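Local coordinates for 4-hydroxybutyrate CoA-transferase (Porphyromonas gingivalis, PDB 3EH7), which probably transfers coenzyme A between acyl-CoA thioesters and free acids such as acetate or 4-hydroxybutyrate, at residues A152-P164 with I174-I187. Residues are numbered along the deposited sequence; the frame is centred on the assembly and turned at random.
Sequences AHLVIGEINRQMP and ISKLDYIVMADYPI
Asn160 clasps the backbone of Tyr185 through both ends of its amide: ND2 donates to Tyr185 O (2.9 Å), which lies in the amide plane, and OD1 accepts from Tyr185 N (3.0 Å). Gln162 N reaches the same OD1 from the face of the amide opposite Tyr185 N, closing an Asx turn. With CG anti to its own N (chi1 -179°), the amide reaches over one face of the Tyr185 ring, ND2 standing 3.3 Å above it toward the rim. The phenol OH makes a very short bond to Glu158 OE2 (2.5 Å) at the ring edge, carboxylate and ring planes nearly perpendicular (83°). Beside this, Ala183 O receives Arg161 N and NH2 from opposite faces of its carbonyl plane, while selenomethionine Met182 lays CE over the guanidinium centre (3.5 Å from CZ). Gln162 NE2 meets Asp184 OD1 (2.9 Å) from above the carboxylate plane. At the other end, Asp178 OD2 accepts Val155 N (2.8 Å) through its anti lone pair. Parallel-strand bonds join these ends, Ile156 pairing with Tyr179 through to Asn160 with Ala183. Ser42 N and Cys43 N, at the start of helix 41-49, bond to Glu158 OE2 and OE1 respectively, Gln41 N donates to Tyr185 OH, and Gln126 OE1 takes Asn160 ND2. In this parallel sheet, 154-160 runs between 179-183 and 122-127; helices 18-22 and 41-49 cover the Ile156 and Val181 face.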
loop_
_atom_site.group_PDB
_atom_site.type_symbol
_atom_site.label_atom_id
_atom_site.label_comp_id
_atom_site.label_asym_id
_atom_site.label_seq_id
_atom_site.Cartn_x
_atom_site.Cartn_y
_atom_site.Cartn_z
ATOM N N ALA A 152 -10.601 5.293 25.562
ATOM C CA ALA A 152 -10.878 4.163 26.465
ATOM C C ALA A 152 -11.925 4.517 27.492
ATOM O O ALA A 152 -11.982 5.635 27.982
ATOM C CB ALA A 152 -9.624 3.690 27.155
ATOM N N HIS A 153 -12.706 3.505 27.849
ATOM C CA HIS A 153 -13.756 3.583 28.859
ATOM C C HIS A 153 -13.172 4.026 30.203
ATOM O O HIS A 153 -13.783 4.816 30.945
ATOM C CB HIS A 153 -14.360 2.181 28.981
ATOM C CG HIS A 153 -15.808 2.156 29.346
ATOM N ND1 HIS A 153 -16.795 2.648 28.516
ATOM C CD2 HIS A 153 -16.447 1.635 30.423
ATOM C CE1 HIS A 153 -17.977 2.471 29.084
ATOM N NE2 HIS A 153 -17.795 1.862 30.244
ATOM N N LEU A 154 -11.989 3.502 30.517
ATOM C CA LEU A 154 -11.273 3.782 31.777
ATOM C C LEU A 154 -9.836 4.161 31.453
ATOM O O LEU A 154 -9.179 3.485 30.660
ATOM C CB LEU A 154 -11.288 2.551 32.706
ATOM C CG LEU A 154 -10.608 2.633 34.085
ATOM C CD1 LEU A 154 -11.412 3.448 35.104
ATOM C CD2 LEU A 154 -10.373 1.230 34.644
ATOM N N VAL A 155 -9.374 5.250 32.052
ATOM C CA VAL A 155 -8.072 5.778 31.796
ATOM C C VAL A 155 -7.333 5.911 33.115
ATOM O O VAL A 155 -7.803 6.578 34.065
ATOM C CB VAL A 155 -8.137 7.156 31.070
ATOM C CG1 VAL A 155 -6.720 7.673 30.779
ATOM C CG2 VAL A 155 -8.939 7.042 29.766
ATOM N N ILE A 156 -6.189 5.233 33.176
ATOM C CA ILE A 156 -5.244 5.350 34.286
ATOM C C ILE A 156 -4.028 6.108 33.771
ATOM O O ILE A 156 -3.392 5.682 32.783
ATOM C CB ILE A 156 -4.770 3.980 34.800
ATOM C CG1 ILE A 156 -5.966 3.152 35.244
ATOM C CG2 ILE A 156 -3.748 4.151 35.920
ATOM C CD1 ILE A 156 -5.662 1.664 35.351
ATOM N N GLY A 157 -3.734 7.233 34.415
ATOM C CA GLY A 157 -2.575 8.037 34.087
ATOM C C GLY A 157 -1.493 7.817 35.121
ATOM O O GLY A 157 -1.699 8.081 36.302
ATOM N N GLU A 158 -0.334 7.347 34.671
ATOM C CA GLU A 158 0.809 7.147 35.563
ATOM C C GLU A 158 1.712 8.359 35.437
ATOM O O GLU A 158 2.457 8.472 34.460
ATOM C CB GLU A 158 1.568 5.865 35.196
ATOM C CG GLU A 158 2.704 5.527 36.142
ATOM C CD GLU A 158 3.194 4.092 36.011
ATOM O OE1 GLU A 158 2.372 3.164 36.144
ATOM O OE2 GLU A 158 4.403 3.895 35.776
ATOM N N ILE A 159 1.633 9.270 36.401
ATOM C CA ILE A 159 2.387 10.519 36.324
ATOM C C ILE A 159 3.779 10.350 36.945
ATOM O O ILE A 159 3.950 10.248 38.159
ATOM C CB ILE A 159 1.632 11.706 36.972
ATOM C CG1 ILE A 159 0.272 11.882 36.302
ATOM C CG2 ILE A 159 2.434 12.978 36.840
ATOM C CD1 ILE A 159 -0.439 13.207 36.665
ATOM N N ASN A 160 4.774 10.314 36.075
ATOM C CA ASN A 160 6.143 10.078 36.492
ATOM C C ASN A 160 6.931 11.397 36.491
ATOM O O ASN A 160 6.970 12.136 35.489
ATOM C CB ASN A 160 6.754 9.028 35.557
ATOM C CG ASN A 160 8.195 8.658 35.898
ATOM O OD1 ASN A 160 8.796 9.115 36.884
ATOM N ND2 ASN A 160 8.766 7.814 35.041
ATOM N N ARG A 161 7.563 11.686 37.613
ATOM C CA ARG A 161 8.350 12.920 37.723
ATOM C C ARG A 161 9.449 12.938 36.670
ATOM O O ARG A 161 9.918 14.006 36.285
ATOM C CB ARG A 161 9.007 13.085 39.094
ATOM C CG ARG A 161 8.153 12.830 40.332
ATOM C CD ARG A 161 6.807 13.428 40.272
ATOM N NE ARG A 161 6.212 13.586 41.597
ATOM C CZ ARG A 161 5.811 12.600 42.394
ATOM N NH1 ARG A 161 5.306 12.894 43.584
ATOM N NH2 ARG A 161 5.902 11.323 42.023
ATOM N N GLN A 162 9.856 11.757 36.211
ATOM C CA GLN A 162 10.953 11.653 35.260
ATOM C C GLN A 162 10.509 11.502 33.813
ATOM O O GLN A 162 11.360 11.445 32.931
ATOM C CB GLN A 162 11.901 10.524 35.680
ATOM C CG GLN A 162 12.512 10.774 37.044
ATOM C CD GLN A 162 13.675 9.874 37.356
ATOM O OE1 GLN A 162 14.525 9.641 36.496
ATOM N NE2 GLN A 162 13.732 9.359 38.598
HETATM N N MSE A 163 9.201 11.446 33.554
HETATM C CA MSE A 163 8.720 11.469 32.177
HETATM C C MSE A 163 8.810 12.901 31.652
HETATM O O MSE A 163 8.225 13.830 32.240
HETATM C CB MSE A 163 7.289 10.992 32.069
HETATM C CG MSE A 163 6.754 11.091 30.645
HETATM SE SE MSE A 163 7.565 9.779 29.470
HETATM C CE MSE A 163 5.973 8.739 29.146
ATOM N N PRO A 164 9.554 13.098 30.557
ATOM C CA PRO A 164 9.749 14.466 30.106
ATOM C C PRO A 164 8.473 15.077 29.541
ATOM O O PRO A 164 7.567 14.354 29.143
ATOM C CB PRO A 164 10.821 14.339 29.014
ATOM C CG PRO A 164 10.777 12.938 28.598
ATOM C CD PRO A 164 10.361 12.141 29.788
ATOM N N ILE A 174 -5.820 16.652 32.794
ATOM C CA ILE A 174 -5.745 15.748 33.909
ATOM C C ILE A 174 -7.132 15.302 34.365
ATOM O O ILE A 174 -7.261 14.245 34.986
ATOM C CB ILE A 174 -4.969 16.412 35.055
ATOM C CG1 ILE A 174 -4.586 15.410 36.149
ATOM C CG2 ILE A 174 -5.745 17.617 35.642
ATOM C CD1 ILE A 174 -3.463 15.946 37.045
ATOM N N SER A 175 -8.158 16.089 34.029
ATOM C CA SER A 175 -9.555 15.782 34.376
ATOM C C SER A 175 -10.066 14.569 33.596
ATOM O O SER A 175 -11.057 13.976 33.980
ATOM C CB SER A 175 -10.465 16.995 34.093
ATOM O OG SER A 175 -10.640 17.170 32.695
ATOM N N LYS A 176 -9.401 14.207 32.500
ATOM C CA LYS A 176 -9.787 13.007 31.757
ATOM C C LYS A 176 -9.325 11.701 32.426
ATOM O O LYS A 176 -9.705 10.652 31.974
ATOM C CB LYS A 176 -9.222 13.034 30.336
ATOM C CG LYS A 176 -9.572 14.279 29.548
ATOM C CD LYS A 176 -11.042 14.443 29.334
ATOM C CE LYS A 176 -11.566 13.452 28.325
ATOM N NZ LYS A 176 -12.944 13.902 27.961
ATOM N N LEU A 177 -8.482 11.768 33.461
ATOM C CA LEU A 177 -7.930 10.577 34.091
ATOM C C LEU A 177 -8.856 10.068 35.178
ATOM O O LEU A 177 -9.162 10.807 36.111
ATOM C CB LEU A 177 -6.587 10.906 34.732
ATOM C CG LEU A 177 -5.536 11.544 33.845
ATOM C CD1 LEU A 177 -4.286 11.806 34.660
ATOM C CD2 LEU A 177 -5.291 10.654 32.674
ATOM N N ASP A 178 -9.284 8.811 35.080
ATOM C CA ASP A 178 -10.138 8.216 36.108
ATOM C C ASP A 178 -9.329 7.909 37.358
ATOM O O ASP A 178 -9.791 8.151 38.479
ATOM C CB ASP A 178 -10.810 6.964 35.578
ATOM C CG ASP A 178 -11.659 7.257 34.367
ATOM O OD1 ASP A 178 -12.639 7.987 34.534
ATOM O OD2 ASP A 178 -11.311 6.838 33.248
ATOM N N TYR A 179 -8.115 7.408 37.171
ATOM C CA TYR A 179 -7.185 7.279 38.283
ATOM C C TYR A 179 -5.830 7.809 37.927
ATOM O O TYR A 179 -5.425 7.780 36.766
ATOM C CB TYR A 179 -7.063 5.834 38.732
ATOM C CG TYR A 179 -8.384 5.243 39.083
ATOM C CD1 TYR A 179 -8.904 5.370 40.373
ATOM C CD2 TYR A 179 -9.138 4.569 38.121
ATOM C CE1 TYR A 179 -10.145 4.831 40.695
ATOM C CE2 TYR A 179 -10.370 4.031 38.433
ATOM C CZ TYR A 179 -10.869 4.158 39.709
ATOM O OH TYR A 179 -12.085 3.613 40.005
ATOM N N ILE A 180 -5.168 8.335 38.946
ATOM C CA ILE A 180 -3.813 8.858 38.829
ATOM C C ILE A 180 -2.881 8.065 39.757
ATOM O O ILE A 180 -3.125 7.935 40.955
ATOM C CB ILE A 180 -3.741 10.342 39.193
ATOM C CG1 ILE A 180 -4.520 11.175 38.176
ATOM C CG2 ILE A 180 -2.292 10.809 39.224
ATOM C CD1 ILE A 180 -4.881 12.574 38.715
ATOM N N VAL A 181 -1.821 7.527 39.181
ATOM C CA VAL A 181 -0.840 6.797 39.948
ATOM C C VAL A 181 0.476 7.577 39.918
ATOM O O VAL A 181 1.071 7.754 38.844
ATOM C CB VAL A 181 -0.669 5.394 39.340
ATOM C CG1 VAL A 181 0.497 4.673 40.014
ATOM C CG2 VAL A 181 -1.979 4.610 39.467
HETATM N N MSE A 182 0.927 8.065 41.069
HETATM C CA MSE A 182 2.169 8.842 41.082
HETATM C C MSE A 182 3.402 7.927 40.978
HETATM O O MSE A 182 3.404 6.798 41.477
HETATM C CB MSE A 182 2.255 9.761 42.324
HETATM C CG MSE A 182 1.128 10.836 42.449
HETATM SE SE MSE A 182 0.855 11.895 40.859
HETATM C CE MSE A 182 2.669 12.664 40.786
ATOM N N ALA A 183 4.444 8.408 40.315
ATOM C CA ALA A 183 5.683 7.636 40.199
ATOM C C ALA A 183 6.936 8.519 40.076
ATOM O O ALA A 183 6.854 9.719 39.812
ATOM C CB ALA A 183 5.585 6.686 39.042
ATOM N N ASP A 184 8.099 7.905 40.267
ATOM C CA ASP A 184 9.379 8.600 40.093
ATOM C C ASP A 184 10.464 7.577 39.757
ATOM O O ASP A 184 11.036 6.941 40.630
ATOM C CB ASP A 184 9.721 9.402 41.359
ATOM C CG ASP A 184 10.972 10.277 41.196
ATOM O OD1 ASP A 184 11.469 10.433 40.056
ATOM O OD2 ASP A 184 11.456 10.801 42.230
ATOM N N TYR A 185 10.717 7.377 38.478
ATOM C CA TYR A 185 11.653 6.336 38.093
ATOM C C TYR A 185 12.149 6.648 36.707
ATOM O O TYR A 185 11.434 7.271 35.936
ATOM C CB TYR A 185 11.018 4.931 38.153
ATOM C CG TYR A 185 9.833 4.724 37.230
ATOM C CD1 TYR A 185 10.006 4.628 35.843
ATOM C CD2 TYR A 185 8.544 4.629 37.732
ATOM C CE1 TYR A 185 8.932 4.455 34.988
ATOM C CE2 TYR A 185 7.450 4.469 36.882
ATOM C CZ TYR A 185 7.646 4.386 35.507
ATOM O OH TYR A 185 6.581 4.207 34.633
ATOM N N PRO A 186 13.383 6.236 36.399
ATOM C CA PRO A 186 13.886 6.490 35.075
ATOM C C PRO A 186 13.111 5.664 34.050
ATOM O O PRO A 186 12.857 4.481 34.260
ATOM C CB PRO A 186 15.357 6.054 35.163
ATOM C CG PRO A 186 15.402 5.104 36.313
ATOM C CD PRO A 186 14.421 5.673 37.288
ATOM N N ILE A 187 12.710 6.282 32.953
ATOM C CA ILE A 187 11.971 5.531 31.941
ATOM C C ILE A 187 12.947 4.566 31.247
ATOM O O ILE A 187 14.152 4.685 31.445
ATOM C CB ILE A 187 11.233 6.459 30.962
ATOM C CG1 ILE A 187 12.196 7.230 30.068
ATOM C CG2 ILE A 187 10.329 7.454 31.744
ATOM C CD1 ILE A 187 11.447 8.091 29.012
HETATM O O HOH W 1 -12.403 7.623 30.952
#